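Uncharacterized protein lp_0118 (Lactobacillus plantarum, PDB 3K2Y) is of unknown function, but its HIRAN domain makes it a probable nucleic acid-binding protein, with zinc binding also suggested. Local coordinates at residues A24-L29 with Q91-E96; I50-L55 with G61-Y66; D3-L8 with R80-V85. All coordinates share one frame; numbering follows the deposited sequence.

Contact 1: A24-L29 with Q91-E96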
loop_
_atom_site.group_PDB
_atom_site.type_symbol
_atom_site.label_atom_id
_atom_site.label_comp_id
_atom_site.label_asym_id
_atom_site.label_seq_id
_atom_site.Cartn_x
_atom_site.Cartn_y
_atom_site.Cartn_z
ATOM N N ALA A 24 13.141 14.624 -5.506
ATOM C CA ALA A 24 14.575 14.574 -5.763
ATOM C C ALA A 24 14.993 13.264 -6.427
ATOM O O ALA A 24 15.904 13.244 -7.257
ATOM C CB ALA A 24 15.346 14.768 -4.461
ATOM N N THR A 25 14.325 12.172 -6.058
ATOM C CA THR A 25 14.633 10.858 -6.610
ATOM C C THR A 25 14.359 10.774 -8.110
ATOM O O THR A 25 15.101 10.120 -8.844
ATOM C CB THR A 25 13.841 9.755 -5.881
ATOM O OG1 THR A 25 14.296 9.668 -4.525
ATOM C CG2 THR A 25 14.036 8.407 -6.565
ATOM N N LEU A 26 13.301 11.434 -8.569
ATOM C CA LEU A 26 12.982 11.423 -9.991
ATOM C C LEU A 26 14.097 12.145 -10.742
ATOM O O LEU A 26 14.111 12.190 -11.973
ATOM C CB LEU A 26 11.643 12.123 -10.254
ATOM C CG LEU A 26 10.374 11.497 -9.664
ATOM C CD1 LEU A 26 9.160 12.292 -10.128
ATOM C CD2 LEU A 26 10.249 10.046 -10.102
ATOM N N THR A 27 15.037 12.704 -9.984
ATOM C CA THR A 27 16.166 13.428 -10.554
ATOM C C THR A 27 17.343 12.483 -10.772
ATOM O O THR A 27 18.137 12.672 -11.688
ATOM C CB THR A 27 16.622 14.573 -9.626
ATOM O OG1 THR A 27 15.486 15.354 -9.233
ATOM C CG2 THR A 27 17.622 15.470 -10.342
ATOM N N THR A 28 17.458 11.469 -9.919
ATOM C CA THR A 28 18.541 10.497 -10.034
ATOM C C THR A 28 18.213 9.478 -11.123
ATOM O O THR A 28 18.881 8.449 -11.253
ATOM C CB THR A 28 18.772 9.743 -8.701
ATOM O OG1 THR A 28 17.635 8.921 -8.405
ATOM C CG2 THR A 28 18.984 10.731 -7.564
ATOM N N LEU A 29 17.183 9.781 -11.907
ATOM C CA LEU A 29 16.742 8.901 -12.980
ATOM C C LEU A 29 16.520 9.651 -14.287
ATOM O O LEU A 29 15.966 10.752 -14.304
ATOM C CB LEU A 29 15.450 8.188 -12.556
ATOM C CG LEU A 29 14.621 7.394 -13.571
ATOM C CD1 LEU A 29 13.654 6.490 -12.829
ATOM C CD2 LEU A 29 13.859 8.344 -14.491
ATOM N N GLN A 91 7.164 16.302 -14.517
ATOM C CA GLN A 91 6.403 17.313 -13.791
ATOM C C GLN A 91 5.050 16.783 -13.362
ATOM O O GLN A 91 4.407 17.331 -12.466
ATOM C CB GLN A 91 6.229 18.568 -14.649
ATOM C CG GLN A 91 7.523 19.306 -14.943
ATOM C CD GLN A 91 8.227 19.776 -13.688
ATOM O OE1 GLN A 91 7.582 20.238 -12.745
ATOM N NE2 GLN A 91 9.551 19.660 -13.669
ATOM N N LYS A 92 4.621 15.713 -14.018
ATOM C CA LYS A 92 3.353 15.087 -13.699
ATOM C C LYS A 92 3.694 13.859 -12.868
ATOM O O LYS A 92 2.820 13.103 -12.455
ATOM C CB LYS A 92 2.628 14.679 -14.980
ATOM C CG LYS A 92 2.324 15.847 -15.899
ATOM C CD LYS A 92 1.596 15.391 -17.151
ATOM C CE LYS A 92 0.285 14.691 -16.822
ATOM N NZ LYS A 92 -0.388 14.252 -18.078
ATOM N N GLN A 93 4.990 13.688 -12.622
ATOM C CA GLN A 93 5.499 12.561 -11.858
ATOM C C GLN A 93 5.014 11.267 -12.504
ATOM O O GLN A 93 4.609 10.332 -11.815
ATOM C CB GLN A 93 5.019 12.644 -10.409
ATOM C CG GLN A 93 5.442 13.915 -9.692
ATOM C CD GLN A 93 5.052 13.906 -8.231
ATOM O OE1 GLN A 93 3.882 13.736 -7.894
ATOM N NE2 GLN A 93 6.035 14.086 -7.352
ATOM N N HIS A 94 5.054 11.233 -13.834
ATOM C CA HIS A 94 4.631 10.062 -14.594
ATOM C C HIS A 94 5.837 9.135 -14.718
ATOM O O HIS A 94 6.971 9.556 -14.489
ATOM C CB HIS A 94 4.138 10.486 -15.982
ATOM C CG HIS A 94 3.462 9.390 -16.749
ATOM N ND1 HIS A 94 2.203 8.924 -16.434
ATOM C CD2 HIS A 94 3.872 8.667 -17.819
ATOM C CE1 HIS A 94 1.867 7.962 -17.277
ATOM N NE2 HIS A 94 2.862 7.787 -18.126
ATOM N N LEU A 95 5.601 7.875 -15.066
ATOM C CA LEU A 95 6.702 6.930 -15.193
ATOM C C LEU A 95 6.239 5.621 -15.800
ATOM O O LEU A 95 5.398 4.925 -15.231
ATOM C CB LEU A 95 7.320 6.642 -13.820
ATOM C CG LEU A 95 8.846 6.618 -13.686
ATOM C CD1 LEU A 95 9.223 5.881 -12.411
ATOM C CD2 LEU A 95 9.471 5.931 -14.887
ATOM N N GLU A 96 6.796 5.291 -16.960
ATOM C CA GLU A 96 6.470 4.049 -17.643
ATOM C C GLU A 96 7.771 3.287 -17.883
ATOM O O GLU A 96 8.842 3.888 -18.007
ATOM C CB GLU A 96 5.743 4.337 -18.960
ATOM C CG GLU A 96 4.364 4.955 -18.761
ATOM C CD GLU A 96 3.579 5.094 -20.057
ATOM O OE1 GLU A 96 3.385 4.073 -20.754
ATOM O OE2 GLU A 96 3.147 6.225 -20.370
#
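Thr25 O is gripped twice by Thr28, in the type I beta turn that aims Leu26 at Gln93: the hydroxyl OG1 bonds it at 2.8 Å, in the carbonyl plane on a lone pair, and the backbone Thr28 N at 2.9 Å. Threonine suits this place because its short hydroxyl can fold back onto the same carbonyl as its own amide. From the turn, Leu26 puts its CD1 methyl against the root of Gln93, 4.1 Å from Gln93 CG. A chi1 of -64° sets Leu26 CG anti to the carbonyl carbon and carries CD1 toward 91-96; the chains cross at about a right angle, and the methyl rests on the aliphatic carbons of Gln93, short of the amide. Gln93 itself has a left-handed helical backbone, which bends the loop. Leu29 CD1 and Leu95 CD1 approach tip to tip at 4.5 Å, a loose apolar touch, with Leu60 and Val85 packing on both. On the far side of 91-96, His94 NE2 donates to Glu96 OE2 at 2.7 Å, in the imidazole plane but on the anti side of the carboxylate. The arrangement is loop-on-loop packing on a closed antiparallel barrel, leucines joining the Thr25-Thr28 turn to the connection between strands 80-87 and 96-103.

Contact 2: I50-L55 with G61-Y66; sequences ISVWTL and GYIARY
Val52 pairs with Gly61 and Ser51 with Tyr62 in an antiparallel beta hairpin of the HIRAN barrel, whose short strand axes lie 127° apart in direction. Two backbone hydrogen bonds join 50-55 to 61-66: Ile63 N to Ile50 O at 2.9 Å, and Val52 N to Gly61 O, also 2.9 Å. Between them Ser51 faces Tyr62 as a non-hydrogen-bonded pair. Glycine fits position 61 because at its backbone angles a CB would jam against the preceding carbonyl. Where the strands diverge, a water accepts from Ile50 N (3.0 Å) and donates to Ile63 O (2.7 Å).

Apolar contacts gather on beta-branched residues, which favour strands: Ile63 CG1 packs on Ile50 CB at 3.7 Å, while its CD1 meets Val52 CG2 at 3.9 Å, the two chains crossing at about a right angle.

The aromatic contact is a CH-pi one, Ser51 CB lying over one face of the Tyr62 ring, 4.0 Å from its centroid. Tyr62 OH bonds Lys59 and Glu40, and Tyr45 of the second subunit packs on the residue. Replacing Tyr62 with an alanine is likely to uncover Ser51 CB, leave Lys59 and Glu40 without the hydroxyl they share and remove the surface on which Tyr45 of the second subunit packs. Ser51 OG, turned between N and carbonyl carbon (chi1 48°), bonds Glu40 and accepts from Trp53 NE1 at 2.9 Å, close to the indole plane.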
loop_
_atom_site.group_PDB
_atom_site.type_symbol
_atom_site.label_atom_id
_atom_site.label_comp_id
_atom_site.label_asym_id
_atom_site.label_seq_id
_atom_site.Cartn_x
_atom_site.Cartn_y
_atom_site.Cartn_z
ATOM N N ILE A 50 4.490 -4.782 -6.268
ATOM C CA ILE A 50 5.850 -4.775 -6.779
ATOM C C ILE A 50 6.310 -3.324 -6.808
ATOM O O ILE A 50 5.884 -2.549 -7.669
ATOM C CB ILE A 50 5.949 -5.314 -8.220
ATOM C CG1 ILE A 50 5.468 -6.758 -8.291
ATOM C CG2 ILE A 50 7.393 -5.244 -8.690
ATOM C CD1 ILE A 50 5.384 -7.278 -9.716
ATOM N N SER A 51 7.163 -2.958 -5.856
ATOM C CA SER A 51 7.682 -1.601 -5.800
ATOM C C SER A 51 8.842 -1.440 -6.778
ATOM O O SER A 51 9.545 -2.401 -7.101
ATOM C CB SER A 51 8.129 -1.244 -4.374
ATOM O OG SER A 51 8.946 -2.248 -3.795
ATOM N N VAL A 52 9.020 -0.216 -7.262
ATOM C CA VAL A 52 10.079 0.096 -8.208
ATOM C C VAL A 52 11.128 0.962 -7.515
ATOM O O VAL A 52 10.800 1.771 -6.641
ATOM C CB VAL A 52 9.507 0.837 -9.437
ATOM C CG1 VAL A 52 10.595 1.032 -10.491
ATOM C CG2 VAL A 52 8.332 0.046 -10.008
ATOM N N TRP A 53 12.390 0.781 -7.892
ATOM C CA TRP A 53 13.470 1.537 -7.279
ATOM C C TRP A 53 14.569 1.931 -8.259
ATOM O O TRP A 53 14.706 1.342 -9.333
ATOM C CB TRP A 53 14.095 0.728 -6.141
ATOM C CG TRP A 53 13.116 0.223 -5.131
ATOM C CD1 TRP A 53 12.187 -0.763 -5.308
ATOM C CD2 TRP A 53 12.980 0.661 -3.776
ATOM N NE1 TRP A 53 11.485 -0.968 -4.147
ATOM C CE2 TRP A 53 11.949 -0.108 -3.189
ATOM C CE3 TRP A 53 13.632 1.630 -2.997
ATOM C CZ2 TRP A 53 11.553 0.059 -1.858
ATOM C CZ3 TRP A 53 13.238 1.798 -1.671
ATOM C CH2 TRP A 53 12.207 1.015 -1.116
ATOM N N THR A 54 15.344 2.939 -7.872
ATOM C CA THR A 54 16.458 3.429 -8.672
ATOM C C THR A 54 17.657 2.538 -8.387
ATOM O O THR A 54 17.658 1.786 -7.409
ATOM C CB THR A 54 16.822 4.879 -8.290
ATOM O OG1 THR A 54 15.753 5.753 -8.670
ATOM C CG2 THR A 54 18.096 5.321 -8.995
ATOM N N LEU A 55 18.673 2.613 -9.238
ATOM C CA LEU A 55 19.870 1.805 -9.041
ATOM C C LEU A 55 20.537 2.187 -7.725
ATOM O O LEU A 55 21.292 1.403 -7.157
ATOM C CB LEU A 55 20.851 2.000 -10.203
ATOM C CG LEU A 55 20.397 1.455 -11.558
ATOM C CD1 LEU A 55 21.490 1.680 -12.594
ATOM C CD2 LEU A 55 20.071 -0.035 -11.428
ATOM N N GLY A 61 7.912 4.075 -6.612
ATOM C CA GLY A 61 6.493 3.781 -6.536
ATOM C C GLY A 61 6.185 2.304 -6.679
ATOM O O GLY A 61 6.912 1.461 -6.159
ATOM N N TYR A 62 5.099 1.994 -7.383
ATOM C CA TYR A 62 4.680 0.612 -7.595
ATOM C C TYR A 62 4.213 0.371 -9.015
ATOM O O TYR A 62 3.886 1.312 -9.738
ATOM C CB TYR A 62 3.522 0.249 -6.663
ATOM C CG TYR A 62 3.913 0.090 -5.222
ATOM C CD1 TYR A 62 4.055 1.195 -4.387
ATOM C CD2 TYR A 62 4.179 -1.172 -4.698
ATOM C CE1 TYR A 62 4.459 1.047 -3.065
ATOM C CE2 TYR A 62 4.583 -1.331 -3.383
ATOM C CZ TYR A 62 4.724 -0.221 -2.572
ATOM O OH TYR A 62 5.164 -0.387 -1.282
ATOM N N ILE A 63 4.183 -0.900 -9.410
ATOM C CA ILE A 63 3.688 -1.269 -10.735
ATOM C C ILE A 63 2.179 -1.137 -10.563
ATOM O O ILE A 63 1.633 -1.633 -9.580
ATOM C CB ILE A 63 3.991 -2.751 -11.084
ATOM C CG1 ILE A 63 5.500 -3.023 -11.048
ATOM C CG2 ILE A 63 3.403 -3.089 -12.453
ATOM C CD1 ILE A 63 6.273 -2.436 -12.202
ATOM N N ALA A 64 1.510 -0.470 -11.499
ATOM C CA ALA A 64 0.060 -0.289 -11.427
ATOM C C ALA A 64 -0.651 -1.608 -11.124
ATOM O O ALA A 64 -0.293 -2.655 -11.667
ATOM C CB ALA A 64 -0.454 0.297 -12.727
ATOM N N ARG A 65 -1.658 -1.542 -10.257
ATOM C CA ARG A 65 -2.432 -2.713 -9.838
ATOM C C ARG A 65 -3.056 -3.517 -10.979
ATOM O O ARG A 65 -3.229 -4.734 -10.862
ATOM C CB ARG A 65 -3.524 -2.287 -8.850
ATOM C CG ARG A 65 -4.417 -3.420 -8.367
ATOM C CD ARG A 65 -5.385 -2.944 -7.295
ATOM N NE ARG A 65 -4.699 -2.598 -6.052
ATOM C CZ ARG A 65 -5.285 -2.021 -5.006
ATOM N NH1 ARG A 65 -6.577 -1.715 -5.047
ATOM N NH2 ARG A 65 -4.581 -1.748 -3.917
ATOM N N TYR A 66 -3.392 -2.847 -12.078
ATOM C CA TYR A 66 -3.985 -3.532 -13.224
ATOM C C TYR A 66 -2.916 -4.139 -14.143
ATOM O O TYR A 66 -3.211 -4.536 -15.270
ATOM C CB TYR A 66 -4.873 -2.561 -14.011
ATOM C CG TYR A 66 -4.141 -1.343 -14.512
ATOM C CD1 TYR A 66 -3.530 -1.337 -15.764
ATOM C CD2 TYR A 66 -4.020 -0.207 -13.712
ATOM C CE1 TYR A 66 -2.810 -0.229 -16.208
ATOM C CE2 TYR A 66 -3.303 0.904 -14.143
ATOM C CZ TYR A 66 -2.701 0.886 -15.389
ATOM O OH TYR A 66 -1.984 1.983 -15.807
HETATM O O HOH W 1 2.326 -3.157 -7.463
#

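Contact 3: D3-L8 with R80-V85; sequences DAAVAL and RLYGIV
The backbones around Ala5 and Leu81 run two strand spacings apart, their nearest CA atoms 9.4 Å from each other. They do not pair directly; strand 96-103 lies between them and bonds to both, Ala4, Val6 and Leu8 pairing with Glu103, Arg101 and Leu99, and Arg80 and Tyr82 with Leu102 and Trp100. The side chains therefore have to reach over the middle strand, and just two pairs meet.

Tyr82 is long enough to do so. Its CG sits between the backbone N and the carbonyl carbon (chi1 66°), and the ring carries its hydroxyl to within 3.8 Å of Ala5 CB. This is a van der Waals touch of the phenol end on a methyl, and the small alanine suits the close approach. Leu81, whose CB leaves the strand in the direction opposite to that of Tyr82, meets Leu8 instead: Leu8 CD1 lies 4.2 Å from Leu81 CG, with the two chains at about a right angle. A leucine on each side lets a methyl rest beside a branch point, an apolar contact with no polar atom to satisfy.

Trp100 of strand 96-103 also touches Ala5, while Tyr71 of helix 68-76 packs on both leucines, and Met75 of the same helix and Leu37 of strand 34-39 also touch Leu81.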
loop_
_atom_site.group_PDB
_atom_site.type_symbol
_atom_site.label_atom_id
_atom_site.label_comp_id
_atom_site.label_asym_id
_atom_site.label_seq_id
_atom_site.Cartn_x
_atom_site.Cartn_y
_atom_site.Cartn_z
ATOM N N ASP A 3 24.662 -13.870 -20.813
ATOM C CA ASP A 3 23.658 -13.396 -19.994
ATOM C C ASP A 3 22.756 -12.907 -21.061
ATOM O O ASP A 3 23.135 -12.700 -22.036
ATOM C CB ASP A 3 24.046 -12.270 -19.091
ATOM C CG ASP A 3 24.237 -12.617 -17.849
ATOM O OD1 ASP A 3 24.383 -13.648 -17.605
ATOM O OD2 ASP A 3 24.266 -11.878 -17.061
ATOM N N ALA A 4 21.483 -12.846 -20.840
ATOM C CA ALA A 4 20.562 -12.673 -21.830
ATOM C C ALA A 4 19.443 -12.062 -21.203
ATOM O O ALA A 4 19.352 -12.190 -20.224
ATOM C CB ALA A 4 20.261 -13.808 -22.290
ATOM N N ALA A 5 18.702 -11.265 -21.877
ATOM C CA ALA A 5 17.628 -10.558 -21.421
ATOM C C ALA A 5 16.498 -10.609 -22.312
ATOM O O ALA A 5 16.564 -10.396 -23.336
ATOM C CB ALA A 5 17.978 -9.375 -21.263
ATOM N N VAL A 6 15.402 -10.978 -21.824
ATOM C CA VAL A 6 14.225 -11.112 -22.666
ATOM C C VAL A 6 13.214 -10.008 -22.361
ATOM O O VAL A 6 12.840 -9.784 -21.204
ATOM C CB VAL A 6 13.557 -12.484 -22.470
ATOM C CG1 VAL A 6 12.312 -12.583 -23.336
ATOM C CG2 VAL A 6 14.535 -13.590 -22.821
ATOM N N ALA A 7 12.780 -9.318 -23.409
ATOM C CA ALA A 7 11.815 -8.237 -23.270
ATOM C C ALA A 7 10.443 -8.806 -22.964
ATOM O O ALA A 7 10.046 -9.825 -23.525
ATOM C CB ALA A 7 11.760 -7.413 -24.547
ATOM N N LEU A 8 9.726 -8.148 -22.061
ATOM C CA LEU A 8 8.390 -8.581 -21.682
ATOM C C LEU A 8 7.402 -7.546 -22.208
ATOM O O LEU A 8 7.025 -7.578 -23.383
ATOM C CB LEU A 8 8.289 -8.709 -20.157
ATOM C CG LEU A 8 9.260 -9.698 -19.496
ATOM C CD1 LEU A 8 9.003 -9.766 -17.993
ATOM C CD2 LEU A 8 9.090 -11.071 -20.124
ATOM N N ARG A 80 14.187 -13.360 -12.521
ATOM C CA ARG A 80 14.825 -12.092 -12.187
ATOM C C ARG A 80 14.316 -11.013 -13.140
ATOM O O ARG A 80 14.613 -11.032 -14.334
ATOM C CB ARG A 80 16.351 -12.231 -12.279
ATOM C CG ARG A 80 16.920 -13.283 -11.325
ATOM C CD ARG A 80 18.443 -13.264 -11.283
ATOM N NE ARG A 80 18.967 -11.961 -10.872
ATOM C CZ ARG A 80 20.255 -11.702 -10.665
ATOM N NH1 ARG A 80 21.160 -12.657 -10.825
ATOM N NH2 ARG A 80 20.641 -10.485 -10.303
ATOM N N LEU A 81 13.542 -10.078 -12.598
ATOM C CA LEU A 81 12.955 -9.007 -13.394
ATOM C C LEU A 81 13.452 -7.613 -13.049
ATOM O O LEU A 81 13.776 -7.311 -11.900
ATOM C CB LEU A 81 11.429 -9.025 -13.246
ATOM C CG LEU A 81 10.569 -9.946 -14.116
ATOM C CD1 LEU A 81 11.132 -11.355 -14.162
ATOM C CD2 LEU A 81 9.154 -9.938 -13.564
ATOM N N TYR A 82 13.504 -6.761 -14.063
ATOM C CA TYR A 82 13.916 -5.382 -13.875
ATOM C C TYR A 82 13.283 -4.549 -14.970
ATOM O O TYR A 82 12.642 -5.088 -15.873
ATOM C CB TYR A 82 15.437 -5.248 -13.925
ATOM C CG TYR A 82 16.036 -5.557 -15.269
ATOM C CD1 TYR A 82 16.153 -6.872 -15.715
ATOM C CD2 TYR A 82 16.493 -4.531 -16.100
ATOM C CE1 TYR A 82 16.717 -7.159 -16.958
ATOM C CE2 TYR A 82 17.055 -4.807 -17.341
ATOM C CZ TYR A 82 17.165 -6.121 -17.762
ATOM O OH TYR A 82 17.729 -6.398 -18.986
ATOM N N GLY A 83 13.449 -3.235 -14.893
ATOM C CA GLY A 83 12.863 -2.379 -15.904
ATOM C C GLY A 83 13.781 -1.298 -16.436
ATOM O O GLY A 83 14.830 -0.996 -15.864
ATOM N N ILE A 84 13.375 -0.722 -17.558
ATOM C CA ILE A 84 14.111 0.356 -18.185
ATOM C C ILE A 84 13.139 1.518 -18.373
ATOM O O ILE A 84 12.086 1.360 -18.997
ATOM C CB ILE A 84 14.686 -0.086 -19.546
ATOM C CG1 ILE A 84 15.594 -1.294 -19.342
ATOM C CG2 ILE A 84 15.477 1.052 -20.175
ATOM C CD1 ILE A 84 16.055 -1.929 -20.621
ATOM N N VAL A 85 13.480 2.674 -17.809
ATOM C CA VAL A 85 12.627 3.853 -17.926
ATOM C C VAL A 85 12.320 4.142 -19.391
ATOM O O VAL A 85 13.213 4.454 -20.180
ATOM C CB VAL A 85 13.293 5.094 -17.289
ATOM C CG1 VAL A 85 12.364 6.288 -17.374
ATOM C CG2 VAL A 85 13.634 4.819 -15.837
#

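Contact 1 links directly to each of the others. Leu29 CD1 comes within 3.4 Å of Val85 CG2, and Leu95 CD2 within 3.8 Å of Val85 CG1, so Val85, the last residue of 80-85 in contact 3, touches both Leu29 and Leu95 of contact 1. Thr28 OG1 lies 3.7 Å from Thr54 CG2, joining contact 1 to the end of 50-55. Contacts 2 and 3 do not touch, their nearest atoms being about 6 Å apart, but strands 59-63 and 4-14 are neighbours in the barrel. The hairpin of contact 2 lies near the chain's centre, its midpoint about 13 Å from that of contact 1 and 15 Å from that of contact 3.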